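Long-range contacts in probable TonB-dependent siderophore receptor PirA (Acinetobacter baumannii, PDB 5FR8), which probably takes up iron across the outer membrane by binding ferric siderophores, and may bind ferric enterobactin with micromolar affinity: residues F28-E33 with V367-T372; D248-L253 with G303-G308; K318-R323 with K342-L347; T349-G354 with G371-E376. All blocks are in the same frame, centred on the assembly; numbering follows the deposited sequence.

Interaction 1. Residues F28-E33 with V367-T372; sequences FVTAEE and VLTVGT
Thr30 and Val367 are the closest pair along the two backbones, their CA atoms 5.7 Å apart, and no hydrogen bond passes between the loop and short helix of 28-33 and the strand of 367-372. The contact is carried by the forked end of Val367. Its CG2 lies 3.4 Å from Val29 O and also touches Phe28 CB, at 4.0 Å. The other branch, CG1, is anti to the backbone N (chi1 179°) and reaches the next residue along, sitting 3.8 Å from Thr30 CA and equally near Thr30 OG1. Phe28 adds its ring obliquely, with CD1 4.1 Å from Val367 CG1, while Thr30 OG1 lies in the plane of that ring at its edge. Val29 turns its side chain away from the strand, so it meets Val367 through its carbonyl, whose oxygen also accepts a hydrogen bond from Asn420. In a TonB-dependent receptor an N-terminal plug sits inside the barrel, and here residues near the N terminus pack against strand 365-380 of the barrel wall. Farther along, Thr30 CG2 faces Thr369 OG1, the two side chains crossing at about a right angle; Thr369 OG1 has a weak hydrogen bond with Asn357. Thr30 occupies the N-cap of helix 31-34 but makes no capping bond with its own side chain. Instead Glu33 OE1 reaches back to Thr30 N in a weak 3.3 Å hydrogen bond. On the same helix, Glu32 bonds to the hydroxyl of Tyr146.

Interaction 2. Residues D248-L253 with G303-G308; sequences DQQTVL and GDWSWG
Gln249 lays its aliphatic stem and amide carbon obliquely against CZ3 and CE3 of the Trp305 ring, with Gln249 CG 3.7 Å from Trp305 CZ3. The two side chains cross at about a right angle, and the amide is tilted 47° to the indole. Chi1 of 46° sets Gln249 CG between the backbone N and the carbonyl carbon, and that CG is the atom beside CZ3. Gln250 meets the same ring at its edge: Gln250 NE2 lies near the plane, 3.4 Å from Trp305 CH2, and Gln250 CG is 3.7 Å from that atom. The amide oxygen of Gln250 is hydrogen-bonded to His301 and Trp305 NE1 to Ser310, which gives each side chain a polar partner beyond this contact. The indole also folds back over Gly303, whose carbonyl carbon lies 3.7 Å above the ring plane, toward the rim; having no side chain, this glycine lets the ring lie so close. In the backbone, Asp304 N donates to Gln249 O at 2.8 Å, beside the antiparallel, non-hydrogen-bonded pair Gln250-Gly303. A type I turn follows from Trp305 to Gly308, closed by backbone bonds in both directions. Such tight two-residue turns between long antiparallel strands are typical of the periplasmic end of an outer-membrane barrel.

Interaction 3. Residues K318-R323 with K342-L347; sequences KTHNKR and KATSRL
Thr319 pairs with Leu347 through two backbone hydrogen bonds, the one from Leu347 N to Thr319 O being 2.7 Å long and almost straight at 174°. Asn321 and Ser345 repeat the exchange, and Arg323 and Ala343 make a longer pair, 3.2 Å from Arg323 N to Ala343 O. Between them, CA-H groups such as that of His320 point at the same carbonyls. Asn321 OD1 is gripped side-on by Arg323: Arg323 NE reaches it at 2.8 Å, in the amide plane on a lone pair, and NH2 comes from above that plane. Asn321 ND2 bonds to Ser109 O and Thr319 OG1 to Ser106, both in the plug. On the face shared by His320, Lys322, Thr344 and Arg346, His320 and Arg346 lie side by side, with His320 NE2 3.5 Å from Arg346 CG; the arginine's charge goes to Glu348 instead. Lys342, just before the strand, crosses Lys322 at about a right angle. Lys322 CE touches Lys342 CD at 3.8 Å, and Lys322 NZ and Lys342 NZ are 5.1 Å apart; Lys342 NZ finds Glu288 O. This is an antiparallel strand pair of a TonB-dependent receptor barrel, with one face on the plug and the other turned outward.

Interaction 4. Residues T349-G354 with G371-E376; sequences TLRFNG and GTEWVE
Trp374 has the largest area buried in this contact, and it meets Phe352 across a hydrogen-bonded antiparallel pair. Phe352 CD2 stands 3.7 Å from Trp374 CD1, which sits at the edge of the phenylalanine ring and near its plane. The Phe352 ring and the five-membered ring of Trp374 have planes 29° apart but are slid so far that they barely overlap, with centroids 6.0 Å apart. The backbones exchange two nearly straight bonds, Phe352 N to Trp374 O and Trp374 N to Phe352 O. Arg351, next in buried area, points to the opposite face of the strands, toward the barrel interior. Its chain is bent at chi3 (-55°), and the guanidinium turns one face to Val375 CG2, 3.7 Å above its plane and offset toward the rim. Glu373 comes to the edge of the same group: Glu373 OE2 meets Arg351 NH1 at 2.7 Å in a salt bridge, with carboxylate and guanidinium planes 57° apart. The other carboxylate oxygen, OE1, is paired with Arg434, so Glu373 joins two arginines. Nearby, Thr349 CG2 touches Val375 CG2 at 3.8 Å, while Thr349 OG1 bonds to Asp377 and to Asn105 of the plug. Phe352 and Trp374 sit on one face, with Glu376 also there, while the Arg351-Glu373 pair is on the other; two arginines around one glutamate would be expected to favour its ionised form.

Overall arrangement
From the N terminus, interaction 1 closes the longest loop, bringing the N-terminal residues 28-33 to strand 365-380, more than 330 residues on. Within that span interactions 2 and 3 follow in series. The first joins strands 250-264 and 290-305 at their turn ends, and the second joins 308-323 with 343-361 beyond a long connecting loop. Interaction 4 then opens on strand 343-361 one residue after interaction 3 ends and closes on 365-380, where it overlaps interaction 1 in Gly371 and Thr372. Interactions 2, 3 and 4 therefore join neighbouring strands of the barrel wall, whereas interaction 1 ties the N-terminal chain to it, its centre about 17 Å from that of interaction 4.

Interaction 1. Residues F28-E33 with V367-T372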
loop_
_atom_site.group_PDB
_atom_site.type_symbol
_atom_site.label_atom_id
_atom_site.label_comp_id
_atom_site.label_asym_id
_atom_site.label_seq_id
_atom_site.Cartn_x
_atom_site.Cartn_y
_atom_site.Cartn_z
ATOM N N PHE A 28 14.655 3.541 -29.538
ATOM C CA PHE A 28 15.460 3.590 -28.311
ATOM C C PHE A 28 14.765 3.098 -27.036
ATOM O O PHE A 28 13.540 3.064 -26.947
ATOM C CB PHE A 28 16.003 5.015 -28.083
ATOM C CG PHE A 28 14.939 6.066 -27.745
ATOM C CD1 PHE A 28 14.444 6.204 -26.442
ATOM C CD2 PHE A 28 14.477 6.947 -28.717
ATOM C CE1 PHE A 28 13.502 7.170 -26.132
ATOM C CE2 PHE A 28 13.537 7.910 -28.409
ATOM C CZ PHE A 28 13.054 8.021 -27.117
ATOM N N VAL A 29 15.567 2.741 -26.038
ATOM C CA VAL A 29 15.035 2.215 -24.789
ATOM C C VAL A 29 15.630 2.959 -23.598
ATOM O O VAL A 29 16.833 2.907 -23.356
ATOM C CB VAL A 29 15.310 0.709 -24.639
ATOM C CG1 VAL A 29 14.545 0.137 -23.448
ATOM C CG2 VAL A 29 14.910 -0.028 -25.899
ATOM N N THR A 30 14.765 3.654 -22.859
ATOM C CA THR A 30 15.155 4.476 -21.717
ATOM C C THR A 30 15.568 3.567 -20.536
ATOM O O THR A 30 15.293 2.352 -20.512
ATOM C CB THR A 30 13.970 5.425 -21.342
ATOM O OG1 THR A 30 13.863 6.454 -22.337
ATOM C CG2 THR A 30 14.111 6.104 -19.958
ATOM N N ALA A 31 16.244 4.164 -19.562
ATOM C CA ALA A 31 16.537 3.482 -18.314
ATOM C C ALA A 31 15.266 2.934 -17.676
ATOM O O ALA A 31 15.243 1.774 -17.256
ATOM C CB ALA A 31 17.240 4.428 -17.349
ATOM N N GLU A 32 14.218 3.764 -17.571
ATOM C CA GLU A 32 12.985 3.338 -16.893
ATOM C C GLU A 32 12.474 2.063 -17.512
ATOM O O GLU A 32 12.187 1.093 -16.792
ATOM C CB GLU A 32 11.884 4.396 -16.959
ATOM C CG GLU A 32 10.619 4.026 -16.207
ATOM C CD GLU A 32 9.461 4.976 -16.437
ATOM O OE1 GLU A 32 9.522 5.769 -17.394
ATOM O OE2 GLU A 32 8.483 4.927 -15.661
ATOM N N GLU A 33 12.381 2.051 -18.844
ATOM C CA GLU A 33 11.946 0.851 -19.578
ATOM C C GLU A 33 12.803 -0.360 -19.281
ATOM O O GLU A 33 12.294 -1.472 -19.173
ATOM C CB GLU A 33 12.000 1.081 -21.092
ATOM C CG GLU A 33 10.930 2.018 -21.613
ATOM C CD GLU A 33 11.420 2.877 -22.766
ATOM O OE1 GLU A 33 11.854 2.298 -23.798
ATOM O OE2 GLU A 33 11.379 4.125 -22.629
ATOM N N VAL A 367 21.172 6.017 -23.747
ATOM C CA VAL A 367 19.954 6.785 -23.693
ATOM C C VAL A 367 19.976 7.531 -22.363
ATOM O O VAL A 367 19.768 6.934 -21.299
ATOM C CB VAL A 367 18.704 5.894 -23.828
ATOM C CG1 VAL A 367 17.430 6.742 -23.735
ATOM C CG2 VAL A 367 18.737 5.133 -25.140
ATOM N N LEU A 368 20.262 8.831 -22.422
ATOM C CA LEU A 368 20.327 9.644 -21.218
ATOM C C LEU A 368 18.958 10.163 -20.846
ATOM O O LEU A 368 18.350 10.912 -21.608
ATOM C CB LEU A 368 21.268 10.815 -21.429
ATOM C CG LEU A 368 21.489 11.683 -20.201
ATOM C CD1 LEU A 368 22.422 10.988 -19.222
ATOM C CD2 LEU A 368 22.044 13.050 -20.593
ATOM N N THR A 369 18.470 9.762 -19.675
ATOM C CA THR A 369 17.302 10.406 -19.064
ATOM C C THR A 369 17.748 11.492 -18.066
ATOM O O THR A 369 18.670 11.283 -17.281
ATOM C CB THR A 369 16.393 9.378 -18.365
ATOM O OG1 THR A 369 15.738 8.580 -19.357
ATOM C CG2 THR A 369 15.344 10.060 -17.533
ATOM N N VAL A 370 17.108 12.660 -18.112
ATOM C CA VAL A 370 17.365 13.694 -17.114
ATOM C C VAL A 370 16.044 14.332 -16.695
ATOM O O VAL A 370 15.201 14.611 -17.542
ATOM C CB VAL A 370 18.347 14.732 -17.651
ATOM C CG1 VAL A 370 17.857 15.262 -18.986
ATOM C CG2 VAL A 370 18.542 15.843 -16.633
ATOM N N GLY A 371 15.845 14.534 -15.393
ATOM C CA GLY A 371 14.516 14.901 -14.883
ATOM C C GLY A 371 14.450 15.796 -13.652
ATOM O O GLY A 371 15.398 15.852 -12.867
ATOM N N THR A 372 13.319 16.493 -13.498
ATOM C CA THR A 372 13.041 17.314 -12.325
ATOM C C THR A 372 11.701 16.951 -11.762
ATOM O O THR A 372 10.785 16.598 -12.508
ATOM C CB THR A 372 12.951 18.806 -12.672
ATOM O OG1 THR A 372 14.212 19.258 -13.154
ATOM C CG2 THR A 372 12.576 19.627 -11.437
#

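Interaction 2. Residues D248-L253 with G303-G308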
loop_
_atom_site.group_PDB
_atom_site.type_symbol
_atom_site.label_atom_id
_atom_site.label_comp_id
_atom_site.label_asym_id
_atom_site.label_seq_id
_atom_site.Cartn_x
_atom_site.Cartn_y
_atom_site.Cartn_z
ATOM N N ASP A 248 2.076 17.135 -35.006
ATOM C CA ASP A 248 2.702 15.863 -35.352
ATOM C C ASP A 248 3.649 15.372 -34.274
ATOM O O ASP A 248 3.932 14.180 -34.213
ATOM C CB ASP A 248 3.463 15.988 -36.666
ATOM C CG ASP A 248 2.535 16.118 -37.857
ATOM O OD1 ASP A 248 1.458 15.482 -37.831
ATOM O OD2 ASP A 248 2.876 16.853 -38.810
ATOM N N GLN A 249 4.132 16.270 -33.418
ATOM C CA GLN A 249 5.076 15.882 -32.373
ATOM C C GLN A 249 4.671 16.261 -30.951
ATOM O O GLN A 249 5.483 16.127 -30.038
ATOM C CB GLN A 249 6.451 16.464 -32.678
ATOM C CG GLN A 249 6.413 17.915 -33.080
ATOM C CD GLN A 249 7.573 18.292 -33.972
ATOM O OE1 GLN A 249 8.432 17.475 -34.278
ATOM N NE2 GLN A 249 7.603 19.546 -34.395
ATOM N N GLN A 250 3.428 16.703 -30.747
ATOM C CA GLN A 250 2.974 17.138 -29.409
ATOM C C GLN A 250 1.622 16.581 -29.006
ATOM O O GLN A 250 0.657 16.671 -29.754
ATOM C CB GLN A 250 2.920 18.658 -29.335
ATOM C CG GLN A 250 4.297 19.294 -29.373
ATOM C CD GLN A 250 4.233 20.784 -29.222
ATOM O OE1 GLN A 250 3.511 21.288 -28.365
ATOM N NE2 GLN A 250 4.973 21.509 -30.061
ATOM N N THR A 251 1.550 16.017 -27.809
ATOM C CA THR A 251 0.315 15.405 -27.317
ATOM C C THR A 251 -0.011 15.979 -25.947
ATOM O O THR A 251 0.878 16.264 -25.150
ATOM C CB THR A 251 0.423 13.868 -27.219
ATOM O OG1 THR A 251 0.589 13.301 -28.521
ATOM C CG2 THR A 251 -0.811 13.285 -26.657
ATOM N N VAL A 252 -1.299 16.179 -25.681
ATOM C CA VAL A 252 -1.742 16.701 -24.397
ATOM C C VAL A 252 -2.816 15.774 -23.818
ATOM O O VAL A 252 -3.791 15.451 -24.498
ATOM C CB VAL A 252 -2.284 18.119 -24.553
ATOM C CG1 VAL A 252 -2.840 18.603 -23.239
ATOM C CG2 VAL A 252 -1.188 19.055 -25.041
ATOM N N LEU A 253 -2.606 15.337 -22.574
ATOM C CA LEU A 253 -3.554 14.494 -21.854
ATOM C C LEU A 253 -4.176 15.230 -20.690
ATOM O O LEU A 253 -3.511 15.924 -19.924
ATOM C CB LEU A 253 -2.868 13.283 -21.292
ATOM C CG LEU A 253 -2.633 12.160 -22.286
ATOM C CD1 LEU A 253 -1.471 12.480 -23.221
ATOM C CD2 LEU A 253 -2.353 10.874 -21.522
ATOM N N GLY A 303 6.437 15.542 -25.827
ATOM C CA GLY A 303 7.053 15.917 -27.083
ATOM C C GLY A 303 7.789 14.765 -27.728
ATOM O O GLY A 303 8.456 13.956 -27.055
ATOM N N ASP A 304 7.667 14.698 -29.051
ATOM C CA ASP A 304 8.342 13.681 -29.836
ATOM C C ASP A 304 9.282 14.364 -30.848
ATOM O O ASP A 304 8.925 14.559 -32.012
ATOM C CB ASP A 304 7.298 12.787 -30.520
ATOM C CG ASP A 304 7.904 11.520 -31.093
ATOM O OD1 ASP A 304 8.488 11.580 -32.176
ATOM O OD2 ASP A 304 7.803 10.466 -30.456
ATOM N N TRP A 305 10.483 14.726 -30.384
ATOM C CA TRP A 305 11.417 15.567 -31.153
ATOM C C TRP A 305 12.507 14.756 -31.826
ATOM O O TRP A 305 12.754 13.600 -31.459
ATOM C CB TRP A 305 12.067 16.621 -30.245
ATOM C CG TRP A 305 11.108 17.217 -29.273
ATOM C CD1 TRP A 305 11.020 16.952 -27.946
ATOM C CD2 TRP A 305 10.079 18.154 -29.565
ATOM N NE1 TRP A 305 10.007 17.669 -27.389
ATOM C CE2 TRP A 305 9.415 18.423 -28.366
ATOM C CE3 TRP A 305 9.667 18.807 -30.726
ATOM C CZ2 TRP A 305 8.352 19.317 -28.289
ATOM C CZ3 TRP A 305 8.615 19.686 -30.651
ATOM C CH2 TRP A 305 7.967 19.934 -29.441
ATOM N N SER A 306 13.165 15.377 -32.802
ATOM C CA SER A 306 14.191 14.691 -33.547
ATOM C C SER A 306 15.306 14.211 -32.617
ATOM O O SER A 306 15.779 13.083 -32.752
ATOM C CB SER A 306 14.760 15.587 -34.633
ATOM O OG SER A 306 15.467 16.662 -34.057
ATOM N N TRP A 307 15.722 15.045 -31.669
ATOM C CA TRP A 307 16.778 14.642 -30.723
ATOM C C TRP A 307 16.280 13.651 -29.646
ATOM O O TRP A 307 17.072 13.149 -28.856
ATOM C CB TRP A 307 17.395 15.875 -30.044
ATOM C CG TRP A 307 16.359 16.731 -29.344
ATOM C CD1 TRP A 307 15.762 17.855 -29.836
ATOM C CD2 TRP A 307 15.783 16.507 -28.039
ATOM N NE1 TRP A 307 14.864 18.347 -28.922
ATOM C CE2 TRP A 307 14.858 17.541 -27.810
ATOM C CE3 TRP A 307 15.979 15.556 -27.051
ATOM C CZ2 TRP A 307 14.117 17.639 -26.629
ATOM C CZ3 TRP A 307 15.232 15.652 -25.864
ATOM C CH2 TRP A 307 14.323 16.687 -25.668
ATOM N N GLY A 308 14.977 13.393 -29.591
ATOM C CA GLY A 308 14.443 12.503 -28.567
ATOM C C GLY A 308 13.096 12.917 -27.979
ATOM O O GLY A 308 12.228 13.424 -28.687
#

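Interaction 3. Residues K318-R323 with K342-L347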
loop_
_atom_site.group_PDB
_atom_site.type_symbol
_atom_site.label_atom_id
_atom_site.label_comp_id
_atom_site.label_asym_id
_atom_site.label_seq_id
_atom_site.Cartn_x
_atom_site.Cartn_y
_atom_site.Cartn_z
ATOM N N LYS A 318 -6.613 16.143 -4.132
ATOM C CA LYS A 318 -7.338 16.633 -2.953
ATOM C C LYS A 318 -8.034 15.464 -2.225
ATOM O O LYS A 318 -8.899 14.784 -2.779
ATOM C CB LYS A 318 -8.364 17.689 -3.376
ATOM C CG LYS A 318 -8.728 18.668 -2.273
ATOM C CD LYS A 318 -9.793 19.661 -2.706
ATOM C CE LYS A 318 -10.127 20.610 -1.562
ATOM N NZ LYS A 318 -11.134 21.631 -1.961
ATOM N N THR A 319 -7.656 15.242 -0.979
ATOM C CA THR A 319 -8.204 14.148 -0.248
ATOM C C THR A 319 -8.803 14.635 1.028
ATOM O O THR A 319 -8.165 15.403 1.743
ATOM C CB THR A 319 -7.125 13.152 0.107
ATOM O OG1 THR A 319 -6.569 12.614 -1.093
ATOM C CG2 THR A 319 -7.696 12.041 0.876
ATOM N N HIS A 320 -10.045 14.217 1.292
ATOM C CA HIS A 320 -10.706 14.454 2.579
ATOM C C HIS A 320 -10.901 13.145 3.304
ATOM O O HIS A 320 -11.233 12.132 2.685
ATOM C CB HIS A 320 -12.079 15.108 2.409
ATOM C CG HIS A 320 -12.015 16.522 1.953
ATOM N ND1 HIS A 320 -12.125 16.881 0.631
ATOM C CD2 HIS A 320 -11.836 17.673 2.641
ATOM C CE1 HIS A 320 -12.026 18.193 0.524
ATOM N NE2 HIS A 320 -11.854 18.697 1.731
ATOM N N ASN A 321 -10.718 13.194 4.619
ATOM C CA ASN A 321 -10.878 12.058 5.510
ATOM C C ASN A 321 -11.908 12.410 6.542
ATOM O O ASN A 321 -11.594 13.125 7.485
ATOM C CB ASN A 321 -9.527 11.806 6.192
ATOM C CG ASN A 321 -9.574 10.730 7.273
ATOM O OD1 ASN A 321 -10.544 10.024 7.434
ATOM N ND2 ASN A 321 -8.495 10.600 7.996
ATOM N N LYS A 322 -13.147 11.964 6.357
ATOM C CA LYS A 322 -14.225 12.337 7.277
ATOM C C LYS A 322 -14.683 11.121 8.070
ATOM O O LYS A 322 -15.173 10.146 7.495
ATOM C CB LYS A 322 -15.400 12.922 6.510
ATOM C CG LYS A 322 -16.647 13.200 7.354
ATOM C CD LYS A 322 -17.866 13.451 6.481
ATOM C CE LYS A 322 -18.903 14.271 7.207
ATOM N NZ LYS A 322 -20.263 14.131 6.601
ATOM N N ARG A 323 -14.538 11.191 9.389
ATOM C CA ARG A 323 -14.895 10.073 10.259
ATOM C C ARG A 323 -15.191 10.499 11.710
ATOM O O ARG A 323 -14.876 11.616 12.113
ATOM C CB ARG A 323 -13.751 9.073 10.267
ATOM C CG ARG A 323 -12.531 9.588 11.008
ATOM C CD ARG A 323 -11.430 8.570 10.969
ATOM N NE ARG A 323 -10.910 8.367 9.620
ATOM C CZ ARG A 323 -10.733 7.180 9.035
ATOM N NH1 ARG A 323 -11.023 6.055 9.668
ATOM N NH2 ARG A 323 -10.232 7.114 7.817
ATOM N N LYS A 342 -18.568 14.255 13.501
ATOM C CA LYS A 342 -17.558 13.935 12.510
ATOM C C LYS A 342 -16.585 15.103 12.306
ATOM O O LYS A 342 -16.997 16.241 12.169
ATOM C CB LYS A 342 -18.226 13.561 11.179
ATOM C CG LYS A 342 -19.038 12.284 11.249
ATOM C CD LYS A 342 -19.270 11.661 9.886
ATOM C CE LYS A 342 -20.072 10.376 10.004
ATOM N NZ LYS A 342 -19.933 9.556 8.782
ATOM N N ALA A 343 -15.290 14.819 12.288
ATOM C CA ALA A 343 -14.324 15.828 11.864
ATOM C C ALA A 343 -13.796 15.417 10.504
ATOM O O ALA A 343 -13.870 14.256 10.135
ATOM C CB ALA A 343 -13.191 15.970 12.878
ATOM N N THR A 344 -13.291 16.382 9.756
ATOM C CA THR A 344 -12.693 16.118 8.461
ATOM C C THR A 344 -11.231 16.583 8.435
ATOM O O THR A 344 -10.866 17.624 9.004
ATOM C CB THR A 344 -13.449 16.850 7.346
ATOM O OG1 THR A 344 -14.792 16.361 7.275
ATOM C CG2 THR A 344 -12.773 16.629 6.019
ATOM N N SER A 345 -10.389 15.790 7.772
ATOM C CA SER A 345 -9.024 16.185 7.510
ATOM C C SER A 345 -8.860 16.410 6.040
ATOM O O SER A 345 -9.523 15.780 5.221
ATOM C CB SER A 345 -8.085 15.133 8.000
ATOM O OG SER A 345 -7.799 15.437 9.347
ATOM N N ARG A 346 -7.980 17.336 5.700
ATOM C CA ARG A 346 -7.885 17.776 4.318
ATOM C C ARG A 346 -6.430 17.720 3.843
ATOM O O ARG A 346 -5.581 18.370 4.425
ATOM C CB ARG A 346 -8.490 19.192 4.178
ATOM C CG ARG A 346 -8.664 19.636 2.728
ATOM C CD ARG A 346 -9.089 21.092 2.503
ATOM N NE ARG A 346 -8.460 22.045 3.418
ATOM C CZ ARG A 346 -7.180 22.435 3.373
ATOM N NH1 ARG A 346 -6.327 21.978 2.451
ATOM N NH2 ARG A 346 -6.741 23.295 4.280
ATOM N N LEU A 347 -6.148 16.942 2.796
ATOM C CA LEU A 347 -4.783 16.825 2.267
ATOM C C LEU A 347 -4.697 17.170 0.791
ATOM O O LEU A 347 -5.284 16.504 -0.069
ATOM C CB LEU A 347 -4.261 15.418 2.425
ATOM C CG LEU A 347 -2.837 15.134 1.902
ATOM C CD1 LEU A 347 -1.798 16.045 2.533
ATOM C CD2 LEU A 347 -2.501 13.689 2.170
#

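Interaction 4. Residues T349-G354 with G371-E376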
loop_
_atom_site.group_PDB
_atom_site.type_symbol
_atom_site.label_atom_id
_atom_site.label_comp_id
_atom_site.label_asym_id
_atom_site.label_seq_id
_atom_site.Cartn_x
_atom_site.Cartn_y
_atom_site.Cartn_z
ATOM N N THR A 349 -2.196 17.900 -2.450
ATOM C CA THR A 349 -0.907 17.718 -3.034
ATOM C C THR A 349 -0.848 18.378 -4.435
ATOM O O THR A 349 -1.690 18.147 -5.315
ATOM C CB THR A 349 -0.600 16.233 -3.149
ATOM O OG1 THR A 349 -0.619 15.623 -1.838
ATOM C CG2 THR A 349 0.745 16.024 -3.818
ATOM N N LEU A 350 0.168 19.211 -4.623
ATOM C CA LEU A 350 0.472 19.734 -5.937
ATOM C C LEU A 350 1.806 19.133 -6.343
ATOM O O LEU A 350 2.734 19.086 -5.534
ATOM C CB LEU A 350 0.512 21.269 -5.906
ATOM C CG LEU A 350 0.860 21.984 -7.212
ATOM C CD1 LEU A 350 -0.128 21.676 -8.335
ATOM C CD2 LEU A 350 0.946 23.481 -6.977
ATOM N N ARG A 351 1.901 18.633 -7.567
ATOM C CA ARG A 351 3.141 17.999 -7.993
ATOM C C ARG A 351 3.482 18.318 -9.440
ATOM O O ARG A 351 2.612 18.317 -10.316
ATOM C CB ARG A 351 3.055 16.490 -7.811
ATOM C CG ARG A 351 4.276 15.733 -8.336
ATOM C CD ARG A 351 4.029 14.237 -8.367
ATOM N NE ARG A 351 3.627 13.781 -7.034
ATOM C CZ ARG A 351 4.444 13.203 -6.156
ATOM N NH1 ARG A 351 5.720 12.982 -6.462
ATOM N NH2 ARG A 351 3.976 12.835 -4.973
ATOM N N PHE A 352 4.752 18.583 -9.695
ATOM C CA PHE A 352 5.188 18.851 -11.048
ATOM C C PHE A 352 6.319 17.930 -11.403
ATOM O O PHE A 352 7.165 17.618 -10.566
ATOM C CB PHE A 352 5.684 20.296 -11.198
ATOM C CG PHE A 352 4.617 21.333 -11.010
ATOM C CD1 PHE A 352 3.549 21.419 -11.892
ATOM C CD2 PHE A 352 4.691 22.235 -9.957
ATOM C CE1 PHE A 352 2.572 22.387 -11.723
ATOM C CE2 PHE A 352 3.720 23.196 -9.786
ATOM C CZ PHE A 352 2.658 23.276 -10.666
ATOM N N ASN A 353 6.359 17.521 -12.662
ATOM C CA ASN A 353 7.442 16.697 -13.132
ATOM C C ASN A 353 7.837 17.017 -14.573
ATOM O O ASN A 353 7.002 17.021 -15.478
ATOM C CB ASN A 353 7.042 15.240 -12.997
ATOM C CG ASN A 353 8.228 14.357 -12.709
ATOM O OD1 ASN A 353 8.373 13.866 -11.579
ATOM N ND2 ASN A 353 9.119 14.175 -13.716
ATOM N N GLY A 354 9.117 17.281 -14.793
ATOM C CA GLY A 354 9.626 17.482 -16.152
ATOM C C GLY A 354 10.713 16.475 -16.462
ATOM O O GLY A 354 11.485 16.121 -15.581
ATOM N N GLY A 371 15.845 14.534 -15.393
ATOM C CA GLY A 371 14.516 14.901 -14.883
ATOM C C GLY A 371 14.450 15.796 -13.652
ATOM O O GLY A 371 15.398 15.852 -12.867
ATOM N N THR A 372 13.319 16.493 -13.498
ATOM C CA THR A 372 13.041 17.314 -12.325
ATOM C C THR A 372 11.701 16.951 -11.762
ATOM O O THR A 372 10.785 16.598 -12.508
ATOM C CB THR A 372 12.951 18.806 -12.672
ATOM O OG1 THR A 372 14.212 19.258 -13.154
ATOM C CG2 THR A 372 12.576 19.627 -11.437
ATOM N N GLU A 373 11.581 17.070 -10.443
ATOM C CA GLU A 373 10.328 16.809 -9.751
ATOM C C GLU A 373 10.144 17.815 -8.609
ATOM O O GLU A 373 11.098 18.130 -7.893
ATOM C CB GLU A 373 10.316 15.375 -9.206
ATOM C CG GLU A 373 8.960 14.908 -8.702
ATOM C CD GLU A 373 8.958 13.427 -8.311
ATOM O OE1 GLU A 373 9.628 12.586 -8.991
ATOM O OE2 GLU A 373 8.274 13.111 -7.314
ATOM N N TRP A 374 8.924 18.333 -8.471
ATOM C CA TRP A 374 8.564 19.214 -7.367
ATOM C C TRP A 374 7.252 18.741 -6.812
ATOM O O TRP A 374 6.292 18.543 -7.577
ATOM C CB TRP A 374 8.371 20.667 -7.823
ATOM C CG TRP A 374 7.644 21.515 -6.806
ATOM C CD1 TRP A 374 6.288 21.698 -6.689
ATOM C CD2 TRP A 374 8.239 22.286 -5.756
ATOM N NE1 TRP A 374 6.007 22.537 -5.627
ATOM C CE2 TRP A 374 7.186 22.909 -5.039
ATOM C CE3 TRP A 374 9.564 22.515 -5.350
ATOM C CZ2 TRP A 374 7.420 23.732 -3.944
ATOM C CZ3 TRP A 374 9.799 23.349 -4.263
ATOM C CH2 TRP A 374 8.739 23.941 -3.573
ATOM N N VAL A 375 7.204 18.577 -5.495
ATOM C CA VAL A 375 5.950 18.227 -4.838
ATOM C C VAL A 375 5.745 19.017 -3.543
ATOM O O VAL A 375 6.641 19.079 -2.699
ATOM C CB VAL A 375 5.851 16.705 -4.569
ATOM C CG1 VAL A 375 6.929 16.235 -3.612
ATOM C CG2 VAL A 375 4.492 16.376 -3.983
ATOM N N GLU A 376 4.564 19.618 -3.393
ATOM C CA GLU A 376 4.196 20.250 -2.141
ATOM C C GLU A 376 2.922 19.624 -1.598
ATOM O O GLU A 376 1.957 19.403 -2.340
ATOM C CB GLU A 376 4.005 21.737 -2.339
ATOM C CG GLU A 376 3.620 22.521 -1.088
ATOM C CD GLU A 376 3.543 24.026 -1.356
ATOM O OE1 GLU A 376 4.348 24.509 -2.187
ATOM O OE2 GLU A 376 2.686 24.732 -0.752
#